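Local structure of aldolase (Klebsiella pneumoniae, 6VOQ) at residues 10-14 / 170-174; 55-59 / 69-73; 75-79 / 92-96; 126-132 / 153-159. The protein is a zinc-bound member of the class II aldolase and adducin family, a tetramer of subunits with the AraD-like alpha/beta fold. All coordinates share one frame. Residue numbers count along the deposited sequence, not the author numbering.

Contact 1 (10-14 / 170-174); sequences EMVQI and LREAT
Residues 10-14 and 170-174 are single turns of two helices, 4-20 and 170-190, that run side by side in nearly the same direction: the short axes approach to 10.8 Å with 24° between their N-to-C directions. Backbone angles are helical throughout, with Ile14 N to Glu10 O and Thr174 N to Leu170 O both 2.8 Å. In register, Met11 CA is 7.3 Å from Leu170 CA and Ile14 CA 7.4 Å from Arg171 CA. The apolar part centres on Leu170 (chi1 t, chi2 p), whose CD2 lies 3.6 Å from Met11 CA and 3.9 Å from Met11 CE, while its CG is 3.7 Å from Ile14 CD1. Ile14 (m, t) also sets CG2 3.3 Å from Thr174 OG1, a hydroxyl that turns back onto its own helix and donates to Leu170 O at 2.7 Å. Beneath this layer, Leu31 and Leu33 of strand 30-34 and Val93 of strand 91-94 receive the same side chains, so both helices pack against the sheet. Glu10 OE1 makes a long salt bridge with Arg171 NE (3.8 Å), and a water donates to Glu10 OE1 (2.5 Å) and accepts from Arg171 N (2.9 Å). Ile14 CG1 rests over one guanidinium face, 3.7 Å from Arg171 NH2. With no direct hydrogen bond between them, these two turns are joined mainly by apolar fit, with a long charge pair and one bridging water.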
loop_
_atom_site.group_PDB
_atom_site.type_symbol
_atom_site.label_atom_id
_atom_site.label_comp_id
_atom_site.label_asym_id
_atom_site.label_seq_id
_atom_site.Cartn_x
_atom_site.Cartn_y
_atom_site.Cartn_z
ATOM N N GLU A 10 -9.330 7.550 21.949
ATOM C CA GLU A 10 -8.497 8.092 20.882
ATOM C C GLU A 10 -7.260 7.235 20.647
ATOM O O GLU A 10 -6.843 7.039 19.501
ATOM C CB GLU A 10 -8.095 9.527 21.228
ATOM C CG GLU A 10 -7.192 10.187 20.212
ATOM C CD GLU A 10 -7.959 11.160 19.342
ATOM O OE1 GLU A 10 -7.468 12.292 19.125
ATOM O OE2 GLU A 10 -9.064 10.783 18.886
ATOM N N MET A 11 -6.651 6.731 21.724
ATOM C CA MET A 11 -5.442 5.934 21.574
ATOM C C MET A 11 -5.728 4.637 20.832
ATOM O O MET A 11 -4.972 4.258 19.935
ATOM C CB MET A 11 -4.828 5.648 22.940
ATOM C CG MET A 11 -3.585 4.787 22.883
ATOM S SD MET A 11 -2.546 4.979 24.338
ATOM C CE MET A 11 -2.025 6.672 24.108
ATOM N N VAL A 12 -6.807 3.942 21.196
ATOM C CA VAL A 12 -7.195 2.726 20.482
ATOM C C VAL A 12 -7.476 3.025 19.011
ATOM O O VAL A 12 -6.998 2.316 18.118
ATOM C CB VAL A 12 -8.414 2.079 21.164
ATOM C CG1 VAL A 12 -8.918 0.873 20.353
ATOM C CG2 VAL A 12 -8.073 1.681 22.591
ATOM N N GLN A 13 -8.255 4.072 18.735
ATOM C CA GLN A 13 -8.612 4.387 17.356
ATOM C C GLN A 13 -7.379 4.753 16.550
ATOM O O GLN A 13 -7.181 4.265 15.432
ATOM C CB GLN A 13 -9.628 5.529 17.322
ATOM C CG GLN A 13 -10.970 5.166 17.899
ATOM C CD GLN A 13 -11.960 6.319 17.838
ATOM O OE1 GLN A 13 -11.616 7.427 17.429
ATOM N NE2 GLN A 13 -13.199 6.060 18.251
ATOM N N ILE A 14 -6.532 5.609 17.108
ATOM C CA ILE A 14 -5.338 6.018 16.390
ATOM C C ILE A 14 -4.435 4.819 16.125
ATOM O O ILE A 14 -3.915 4.654 15.014
ATOM C CB ILE A 14 -4.641 7.158 17.156
ATOM C CG1 ILE A 14 -5.400 8.459 16.845
ATOM C CG2 ILE A 14 -3.184 7.274 16.758
ATOM C CD1 ILE A 14 -4.822 9.699 17.424
ATOM N N LEU A 170 -2.522 13.539 20.897
ATOM C CA LEU A 170 -2.184 12.317 20.175
ATOM C C LEU A 170 -2.470 12.459 18.685
ATOM O O LEU A 170 -1.677 12.004 17.855
ATOM C CB LEU A 170 -2.923 11.113 20.747
ATOM C CG LEU A 170 -2.430 9.758 20.207
ATOM C CD1 LEU A 170 -0.902 9.598 20.360
ATOM C CD2 LEU A 170 -3.154 8.604 20.870
ATOM N N ARG A 171 -3.582 13.095 18.319
ATOM C CA ARG A 171 -3.870 13.237 16.896
ATOM C C ARG A 171 -2.862 14.156 16.217
ATOM O O ARG A 171 -2.485 13.926 15.064
ATOM C CB ARG A 171 -5.292 13.751 16.672
ATOM C CG ARG A 171 -5.665 13.818 15.189
ATOM C CD ARG A 171 -7.163 13.712 14.960
ATOM N NE ARG A 171 -7.714 12.416 15.357
ATOM C CZ ARG A 171 -7.569 11.294 14.657
ATOM N NH1 ARG A 171 -6.875 11.298 13.521
ATOM N NH2 ARG A 171 -8.116 10.165 15.095
ATOM N N GLU A 172 -2.419 15.208 16.909
ATOM C CA GLU A 172 -1.442 16.111 16.316
ATOM C C GLU A 172 -0.084 15.432 16.184
ATOM O O GLU A 172 0.614 15.615 15.178
ATOM C CB GLU A 172 -1.340 17.388 17.145
ATOM C CG GLU A 172 -0.878 18.608 16.354
ATOM C CD GLU A 172 0.426 19.205 16.884
ATOM O OE1 GLU A 172 0.898 18.778 17.961
ATOM O OE2 GLU A 172 0.983 20.103 16.215
ATOM N N ALA A 173 0.301 14.634 17.180
ATOM C CA ALA A 173 1.535 13.864 17.071
ATOM C C ALA A 173 1.431 12.831 15.955
ATOM O O ALA A 173 2.406 12.584 15.235
ATOM C CB ALA A 173 1.859 13.198 18.410
ATOM N N THR A 174 0.250 12.237 15.777
ATOM C CA THR A 174 0.062 11.296 14.679
ATOM C C THR A 174 0.146 11.999 13.331
ATOM O O THR A 174 0.744 11.474 12.384
ATOM C CB THR A 174 -1.277 10.594 14.828
ATOM O OG1 THR A 174 -1.340 9.990 16.124
ATOM C CG2 THR A 174 -1.433 9.542 13.760
HETATM O O HOH W 1 -5.673 13.499 20.324
#

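Contact 2 (55-59 / 69-73); sequences QRLSV and GDKPS
Asp70, Ser58 and Arg56 supply most of the surface where residues 55-59, a 3-10 end running into strand 58-60, meet the irregular segment 69-73. Asp70 is held through its backbone at both ends: its N donates to Arg56 O (3.0 Å, 168°), and its O accepts from Ser58 OG at 2.8 Å. Its side chain (chi1 m) turns OD2 to 2.8 Å from Arg56 NH2. This is a salt bridge of charges alone, because the oxygen lies over one guanidinium face and no N-H points at it. Arg56 reaches it with chi1 m, chi2 t and chi3 p. Ser58, with chi1 at -35°, packs on Pro72: Ser58 OG is 3.2 Å from Pro72 CA, and Ser58 CB is 3.8 Å from Pro72 CB. Gly69 (phi 85°, psi -173°) brings its CA to 4.3 Å from Ser58 CA and 3.6 Å from Leu57 O; an ideal CB would clash with that carbonyl, and the positive phi also suits glycine. Asp70 to Ser73 then follow polyproline-II-like angles (phi -51° to -67°, psi 137° to 162°). The contact lies at the open end of the antiparallel hairpin of strands 58-60 and 66-68, at the sheet's margin within this chain, where Val59 makes backbone hydrogen bonds to Ile67 and Ser68, as Lys71 and Ser73 do to Thr45 and Thr43. Leu57 packs on Met11 of helix 4-20, and the chain proceeds to helix 76-83.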
loop_
_atom_site.group_PDB
_atom_site.type_symbol
_atom_site.label_atom_id
_atom_site.label_comp_id
_atom_site.label_asym_id
_atom_site.label_seq_id
_atom_site.Cartn_x
_atom_site.Cartn_y
_atom_site.Cartn_z
ATOM N N GLN A 55 -9.543 -0.402 28.006
ATOM C CA GLN A 55 -9.624 -0.705 29.410
ATOM C C GLN A 55 -8.297 -1.115 30.019
ATOM O O GLN A 55 -8.125 -0.945 31.228
ATOM C CB GLN A 55 -10.660 -1.801 29.592
ATOM C CG GLN A 55 -12.026 -1.214 29.808
ATOM C CD GLN A 55 -11.938 -0.124 30.868
ATOM O OE1 GLN A 55 -12.080 -0.377 32.066
ATOM N NE2 GLN A 55 -11.566 1.091 30.422
ATOM N N ARG A 56 -7.349 -1.604 29.225
ATOM C CA ARG A 56 -6.109 -2.168 29.739
ATOM C C ARG A 56 -4.877 -1.373 29.323
ATOM O O ARG A 56 -3.749 -1.815 29.571
ATOM C CB ARG A 56 -6.006 -3.624 29.293
ATOM C CG ARG A 56 -6.913 -4.528 30.119
ATOM C CD ARG A 56 -7.320 -5.768 29.355
ATOM N NE ARG A 56 -6.171 -6.392 28.706
ATOM C CZ ARG A 56 -5.352 -7.257 29.297
ATOM N NH1 ARG A 56 -5.557 -7.614 30.560
ATOM N NH2 ARG A 56 -4.329 -7.769 28.622
ATOM N N LEU A 57 -5.063 -0.207 28.714
ATOM C CA LEU A 57 -3.929 0.650 28.408
ATOM C C LEU A 57 -3.206 1.022 29.696
ATOM O O LEU A 57 -3.828 1.249 30.736
ATOM C CB LEU A 57 -4.393 1.902 27.666
ATOM C CG LEU A 57 -5.050 1.690 26.303
ATOM C CD1 LEU A 57 -5.807 2.940 25.918
ATOM C CD2 LEU A 57 -4.022 1.335 25.226
ATOM N N SER A 58 -1.882 1.049 29.628
ATOM C CA SER A 58 -1.081 1.293 30.813
ATOM C C SER A 58 -1.198 2.739 31.262
ATOM O O SER A 58 -1.363 3.656 30.454
ATOM C CB SER A 58 0.382 0.977 30.535
ATOM O OG SER A 58 0.485 -0.125 29.656
ATOM N N VAL A 59 -1.093 2.935 32.572
ATOM C CA VAL A 59 -0.928 4.257 33.156
ATOM C C VAL A 59 0.300 4.209 34.056
ATOM O O VAL A 59 0.391 3.357 34.948
ATOM C CB VAL A 59 -2.167 4.710 33.942
ATOM C CG1 VAL A 59 -1.893 6.041 34.598
ATOM C CG2 VAL A 59 -3.366 4.802 33.031
ATOM N N GLY A 69 -3.524 -0.750 34.530
ATOM C CA GLY A 69 -3.499 -1.344 33.218
ATOM C C GLY A 69 -2.416 -2.401 33.105
ATOM O O GLY A 69 -1.759 -2.773 34.068
ATOM N N ASP A 70 -2.233 -2.893 31.883
ATOM C CA ASP A 70 -1.144 -3.830 31.651
ATOM C C ASP A 70 0.189 -3.124 31.828
ATOM O O ASP A 70 0.272 -1.894 31.774
ATOM C CB ASP A 70 -1.201 -4.426 30.246
ATOM C CG ASP A 70 -2.462 -5.225 29.986
ATOM O OD1 ASP A 70 -3.168 -5.611 30.954
ATOM O OD2 ASP A 70 -2.729 -5.484 28.796
ATOM N N LYS A 71 1.245 -3.917 32.008
ATOM C CA LYS A 71 2.567 -3.330 32.168
ATOM C C LYS A 71 2.884 -2.519 30.914
ATOM O O LYS A 71 2.553 -2.951 29.800
ATOM C CB LYS A 71 3.634 -4.403 32.429
ATOM C CG LYS A 71 5.042 -3.844 32.766
ATOM C CD LYS A 71 5.166 -3.375 34.234
ATOM C CE LYS A 71 6.434 -2.520 34.471
ATOM N NZ LYS A 71 7.556 -3.307 35.077
ATOM N N PRO A 72 3.444 -1.319 31.054
ATOM C CA PRO A 72 3.683 -0.482 29.876
ATOM C C PRO A 72 4.713 -1.094 28.941
ATOM O O PRO A 72 5.516 -1.949 29.319
ATOM C CB PRO A 72 4.206 0.830 30.474
ATOM C CG PRO A 72 4.755 0.441 31.801
ATOM C CD PRO A 72 3.833 -0.628 32.297
ATOM N N SER A 73 4.672 -0.635 27.695
ATOM C CA SER A 73 5.735 -0.916 26.746
ATOM C C SER A 73 7.081 -0.556 27.356
ATOM O O SER A 73 7.209 0.444 28.067
ATOM C CB SER A 73 5.506 -0.114 25.465
ATOM O OG SER A 73 6.541 -0.360 24.528
#

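Contact 3 (75-79 / 92-96); sequences EVTFH and IVHLH. With ZN (zinc ion), chain B.
In this AraD-like fold the zinc site forms where Glu75 and the helix that follows it (76-83) meet strand 91-94 and the residues just after it. Ile92, extended and nearest in register to His79 (CA to CA 6.7 Å), points CG2 onto the face of the His79 ring, a CH-pi contact 3.7 Å from the centroid; its CD1 is 3.4 Å from His79 O. The His79 ring has its own polar partner, Ser32. Val93 turns away, toward helix 170-190. His94 (chi1 t) again faces the helix: Phe78 (chi1 p) directs its ring edge at the imidazole face, centroids 5.3 Å apart and planes at 88°, while His94 ND1 is hydrogen-bonded to Pro163 O, orienting NE2 to the metal. His96 (chi1 m) enters from the loop and stacks on Tyr121 of a second subunit. Together with His161, three atoms complete the ligand set: Glu75 OE1, His94 NE2 and His96 NE2, each 2.2 Å from ZN.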
loop_
_atom_site.group_PDB
_atom_site.type_symbol
_atom_site.label_atom_id
_atom_site.label_comp_id
_atom_site.label_asym_id
_atom_site.label_seq_id
_atom_site.Cartn_x
_atom_site.Cartn_y
_atom_site.Cartn_z
ATOM N N GLU A 75 9.506 0.622 25.790
ATOM C CA GLU A 75 9.991 1.850 25.178
ATOM C C GLU A 75 9.370 3.101 25.782
ATOM O O GLU A 75 9.803 4.214 25.444
ATOM C CB GLU A 75 9.744 1.808 23.672
ATOM C CG GLU A 75 10.386 0.600 23.026
ATOM C CD GLU A 75 10.337 0.636 21.523
ATOM O OE1 GLU A 75 11.368 0.995 20.912
ATOM O OE2 GLU A 75 9.274 0.304 20.956
ATOM N N VAL A 76 8.389 2.948 26.676
ATOM C CA VAL A 76 7.827 4.095 27.379
ATOM C C VAL A 76 8.889 4.771 28.235
ATOM O O VAL A 76 8.766 5.959 28.554
ATOM C CB VAL A 76 6.599 3.652 28.208
ATOM C CG1 VAL A 76 6.053 4.793 29.062
ATOM C CG2 VAL A 76 5.513 3.121 27.276
ATOM N N THR A 77 9.952 4.039 28.583
ATOM C CA THR A 77 11.092 4.632 29.274
ATOM C C THR A 77 11.593 5.885 28.561
ATOM O O THR A 77 11.814 6.923 29.198
ATOM C CB THR A 77 12.220 3.607 29.402
ATOM O OG1 THR A 77 11.768 2.499 30.189
ATOM C CG2 THR A 77 13.414 4.233 30.101
ATOM N N PHE A 78 11.786 5.821 27.241
ATOM C CA PHE A 78 12.288 7.018 26.577
ATOM C C PHE A 78 11.173 7.954 26.125
ATOM O O PHE A 78 11.457 9.100 25.777
ATOM C CB PHE A 78 13.237 6.671 25.405
ATOM C CG PHE A 78 12.611 5.913 24.249
ATOM C CD1 PHE A 78 11.684 6.506 23.408
ATOM C CD2 PHE A 78 13.036 4.635 23.951
ATOM C CE1 PHE A 78 11.145 5.808 22.345
ATOM C CE2 PHE A 78 12.509 3.930 22.878
ATOM C CZ PHE A 78 11.566 4.513 22.077
ATOM N N HIS A 79 9.917 7.505 26.130
ATOM C CA HIS A 79 8.807 8.449 26.081
ATOM C C HIS A 79 8.886 9.426 27.246
ATOM O O HIS A 79 8.801 10.644 27.058
ATOM C CB HIS A 79 7.480 7.703 26.138
ATOM C CG HIS A 79 7.074 7.070 24.852
ATOM N ND1 HIS A 79 5.865 7.336 24.246
ATOM C CD2 HIS A 79 7.700 6.160 24.070
ATOM C CE1 HIS A 79 5.768 6.624 23.138
ATOM N NE2 HIS A 79 6.868 5.905 23.007
ATOM N N ILE A 92 3.163 11.357 22.418
ATOM C CA ILE A 92 4.311 10.854 21.686
ATOM C C ILE A 92 3.861 9.664 20.861
ATOM O O ILE A 92 3.177 8.769 21.372
ATOM C CB ILE A 92 5.467 10.446 22.616
ATOM C CG1 ILE A 92 6.091 11.663 23.278
ATOM C CG2 ILE A 92 6.534 9.692 21.840
ATOM C CD1 ILE A 92 7.295 11.290 24.129
ATOM N N VAL A 93 4.244 9.659 19.590
ATOM C CA VAL A 93 4.016 8.543 18.688
ATOM C C VAL A 93 5.380 7.976 18.343
ATOM O O VAL A 93 6.254 8.695 17.848
ATOM C CB VAL A 93 3.252 8.984 17.430
ATOM C CG1 VAL A 93 3.367 7.939 16.310
ATOM C CG2 VAL A 93 1.804 9.241 17.778
ATOM N N HIS A 94 5.587 6.706 18.652
ATOM C CA HIS A 94 6.794 6.010 18.246
ATOM C C HIS A 94 6.406 4.875 17.314
ATOM O O HIS A 94 5.591 4.021 17.674
ATOM C CB HIS A 94 7.566 5.466 19.436
ATOM C CG HIS A 94 8.680 4.554 19.034
ATOM N ND1 HIS A 94 9.695 4.952 18.188
ATOM C CD2 HIS A 94 8.923 3.256 19.328
ATOM C CE1 HIS A 94 10.526 3.944 17.998
ATOM N NE2 HIS A 94 10.080 2.903 18.678
ATOM N N LEU A 95 6.981 4.874 16.122
ATOM C CA LEU A 95 6.712 3.849 15.129
ATOM C C LEU A 95 8.022 3.409 14.502
ATOM O O LEU A 95 9.031 4.110 14.571
ATOM C CB LEU A 95 5.785 4.358 14.024
ATOM C CG LEU A 95 4.387 4.787 14.409
ATOM C CD1 LEU A 95 3.810 5.504 13.221
ATOM C CD2 LEU A 95 3.557 3.572 14.777
ATOM N N HIS A 96 7.997 2.231 13.892
ATOM C CA HIS A 96 9.045 1.839 12.958
ATOM C C HIS A 96 8.570 2.035 11.531
ATOM O O HIS A 96 8.701 1.130 10.699
ATOM C CB HIS A 96 9.480 0.397 13.199
ATOM C CG HIS A 96 9.925 0.127 14.601
ATOM N ND1 HIS A 96 10.315 -1.124 15.028
ATOM C CD2 HIS A 96 10.038 0.942 15.674
ATOM C CE1 HIS A 96 10.642 -1.070 16.306
ATOM N NE2 HIS A 96 10.482 0.172 16.723
HETATM ZN ZN ZN B . 10.986 0.927 18.690
#

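Contact 4 (126-132 / 153-159); sequences VGDVPVV and YNAFLLA
Pro130 lays its ring over the face of Tyr153: CG stands 3.9 Å from the ring centroid in a CH-pi contact, and CD is 3.5 Å from Tyr153 CG. The same Pro130 CG meets the edge of Phe156, 3.8 Å from Phe156 CD1. From this point the segments 126-132 and 153-159 pair as parallel strands, Val131 beside Leu157 and Val132 beside Leu158, CA to CA 4.7 Å in each case. Three backbone bonds set the register: Leu157 N to Pro130 O 2.9 Å, Val132 N to Leu157 O 2.7 Å and Ala159 N to Val132 O 2.8 Å. Val131 and Leu157 occupy one face of the sheet; Val132 and Leu158 share the other, with Val132 CB 3.7 Å from Leu158 CD2. At the other end the chains part, and Asn154 ND2 donates to Val126 O (2.9 Å). A water fills the gap, donating to Val126 O (2.8 Å) and Asp128 O (2.6 Å) and accepting from Asn154 N (2.8 Å). A second water links Asp128 OD2 and Tyr153 OH, 2.9 Å from each. Val126 CG1 touches Ala155 CB at 3.6 Å. Gly127, with phi 95°, turns the chain out of helix 121-125. Helix 140-149 connects the two strands and packs on Val132 and Phe156, making strand 131-132, helix 140-149 and strand 155-158 a beta-alpha-beta unit at one end of the sheet.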
loop_
_atom_site.group_PDB
_atom_site.type_symbol
_atom_site.label_atom_id
_atom_site.label_comp_id
_atom_site.label_asym_id
_atom_site.label_seq_id
_atom_site.Cartn_x
_atom_site.Cartn_y
_atom_site.Cartn_z
ATOM N N VAL A 126 7.015 20.669 12.527
ATOM C CA VAL A 126 7.906 19.846 13.333
ATOM C C VAL A 126 9.198 20.602 13.596
ATOM O O VAL A 126 9.615 20.756 14.750
ATOM C CB VAL A 126 8.173 18.483 12.665
ATOM C CG1 VAL A 126 8.966 17.602 13.590
ATOM C CG2 VAL A 126 6.855 17.802 12.314
ATOM N N GLY A 127 9.828 21.092 12.538
ATOM C CA GLY A 127 11.145 21.686 12.634
ATOM C C GLY A 127 12.230 20.677 12.321
ATOM O O GLY A 127 11.997 19.654 11.678
ATOM N N ASP A 128 13.435 20.969 12.807
ATOM C CA ASP A 128 14.560 20.079 12.567
ATOM C C ASP A 128 14.375 18.768 13.313
ATOM O O ASP A 128 13.735 18.709 14.367
ATOM C CB ASP A 128 15.876 20.725 13.000
ATOM C CG ASP A 128 16.299 21.861 12.090
ATOM O OD1 ASP A 128 15.528 22.220 11.177
ATOM O OD2 ASP A 128 17.399 22.415 12.305
ATOM N N VAL A 129 14.969 17.715 12.758
ATOM C CA VAL A 129 14.890 16.376 13.326
ATOM C C VAL A 129 16.293 15.863 13.636
ATOM O O VAL A 129 17.032 15.485 12.719
ATOM C CB VAL A 129 14.146 15.421 12.382
ATOM C CG1 VAL A 129 14.032 14.056 13.026
ATOM C CG2 VAL A 129 12.749 15.982 12.037
ATOM N N PRO A 130 16.696 15.822 14.904
ATOM C CA PRO A 130 18.011 15.280 15.255
ATOM C C PRO A 130 18.038 13.756 15.181
ATOM O O PRO A 130 17.013 13.078 15.097
ATOM C CB PRO A 130 18.216 15.761 16.692
ATOM C CG PRO A 130 16.834 15.844 17.238
ATOM C CD PRO A 130 15.957 16.284 16.092
ATOM N N VAL A 131 19.252 13.220 15.222
ATOM C CA VAL A 131 19.474 11.788 15.109
ATOM C C VAL A 131 20.141 11.310 16.385
ATOM O O VAL A 131 21.139 11.889 16.826
ATOM C CB VAL A 131 20.325 11.438 13.878
ATOM C CG1 VAL A 131 20.565 9.940 13.818
ATOM C CG2 VAL A 131 19.625 11.930 12.607
ATOM N N VAL A 132 19.571 10.274 16.988
ATOM C CA VAL A 132 20.159 9.646 18.162
ATOM C C VAL A 132 20.976 8.467 17.661
ATOM O O VAL A 132 20.483 7.704 16.818
ATOM C CB VAL A 132 19.086 9.203 19.167
ATOM C CG1 VAL A 132 19.727 8.378 20.273
ATOM C CG2 VAL A 132 18.340 10.418 19.715
ATOM N N TYR A 153 13.710 20.065 20.236
ATOM C CA TYR A 153 13.239 19.374 19.047
ATOM C C TYR A 153 11.920 18.681 19.335
ATOM O O TYR A 153 11.728 18.120 20.416
ATOM C CB TYR A 153 14.283 18.370 18.555
ATOM C CG TYR A 153 15.595 19.022 18.213
ATOM C CD1 TYR A 153 15.761 19.692 17.008
ATOM C CD2 TYR A 153 16.664 18.984 19.093
ATOM C CE1 TYR A 153 16.956 20.303 16.684
ATOM C CE2 TYR A 153 17.869 19.590 18.776
ATOM C CZ TYR A 153 18.006 20.247 17.567
ATOM O OH TYR A 153 19.190 20.854 17.235
ATOM N N ASN A 154 11.014 18.716 18.360
ATOM C CA ASN A 154 9.702 18.111 18.523
ATOM C C ASN A 154 9.619 16.692 17.984
ATOM O O ASN A 154 8.594 16.032 18.184
ATOM C CB ASN A 154 8.655 18.984 17.847
ATOM C CG ASN A 154 8.739 20.408 18.308
ATOM O OD1 ASN A 154 8.897 20.670 19.502
ATOM N ND2 ASN A 154 8.656 21.342 17.374
ATOM N N ALA A 155 10.663 16.212 17.317
ATOM C CA ALA A 155 10.717 14.845 16.833
ATOM C C ALA A 155 12.179 14.428 16.777
ATOM O O ALA A 155 13.082 15.266 16.787
ATOM C CB ALA A 155 10.040 14.703 15.467
ATOM N N PHE A 156 12.408 13.118 16.748
ATOM C CA PHE A 156 13.740 12.551 16.892
ATOM C C PHE A 156 13.834 11.280 16.067
ATOM O O PHE A 156 12.891 10.485 16.033
ATOM C CB PHE A 156 14.076 12.212 18.357
ATOM C CG PHE A 156 13.546 13.196 19.350
ATOM C CD1 PHE A 156 14.274 14.327 19.669
ATOM C CD2 PHE A 156 12.329 12.982 19.984
ATOM C CE1 PHE A 156 13.796 15.239 20.590
ATOM C CE2 PHE A 156 11.845 13.890 20.897
ATOM C CZ PHE A 156 12.579 15.021 21.202
ATOM N N LEU A 157 14.975 11.077 15.425
ATOM C CA LEU A 157 15.202 9.858 14.660
ATOM C C LEU A 157 16.228 9.026 15.414
ATOM O O LEU A 157 17.390 9.433 15.543
ATOM C CB LEU A 157 15.655 10.171 13.240
ATOM C CG LEU A 157 15.698 9.020 12.235
ATOM C CD1 LEU A 157 14.355 8.337 12.119
ATOM C CD2 LEU A 157 16.135 9.525 10.877
ATOM N N LEU A 158 15.783 7.880 15.936
ATOM C CA LEU A 158 16.677 6.905 16.548
ATOM C C LEU A 158 17.338 6.088 15.446
ATOM O O LEU A 158 16.654 5.377 14.703
ATOM C CB LEU A 158 15.912 5.986 17.496
ATOM C CG LEU A 158 15.022 6.609 18.561
ATOM C CD1 LEU A 158 14.469 5.494 19.427
ATOM C CD2 LEU A 158 15.784 7.598 19.408
ATOM N N ALA A 159 18.654 6.215 15.321
ATOM C CA ALA A 159 19.372 5.531 14.256
ATOM C C ALA A 159 19.130 4.028 14.337
ATOM O O ALA A 159 19.011 3.466 15.426
ATOM C CB ALA A 159 20.862 5.843 14.351
HETATM O O HOH W 2 11.968 19.805 15.965
HETATM O O HOH W 3 19.180 21.583 14.408
#

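Contact 1 closes a long loop of chain that holds the other three, which follow in series: contact 2, contact 3, contact 4. Contacts 2, 3 and 4 all reach the same mixed sheet, contact 2 near strand 66-68 and contact 4 on strand 131-132, its two outermost strands within the chain, with centres about 27 Å apart. Contact 3 lies between them, its centre about 14 Å from that of contact 2 and 13 Å from that of contact 4, and adjoins contact 2 in sequence. Val93 packs on helix 170-190 of contact 1, Phe78 touches Leu158 of contact 4, and Met11 touches Leu57 of contact 2. The zinc site thus sits mid-sheet, between the two edge contacts.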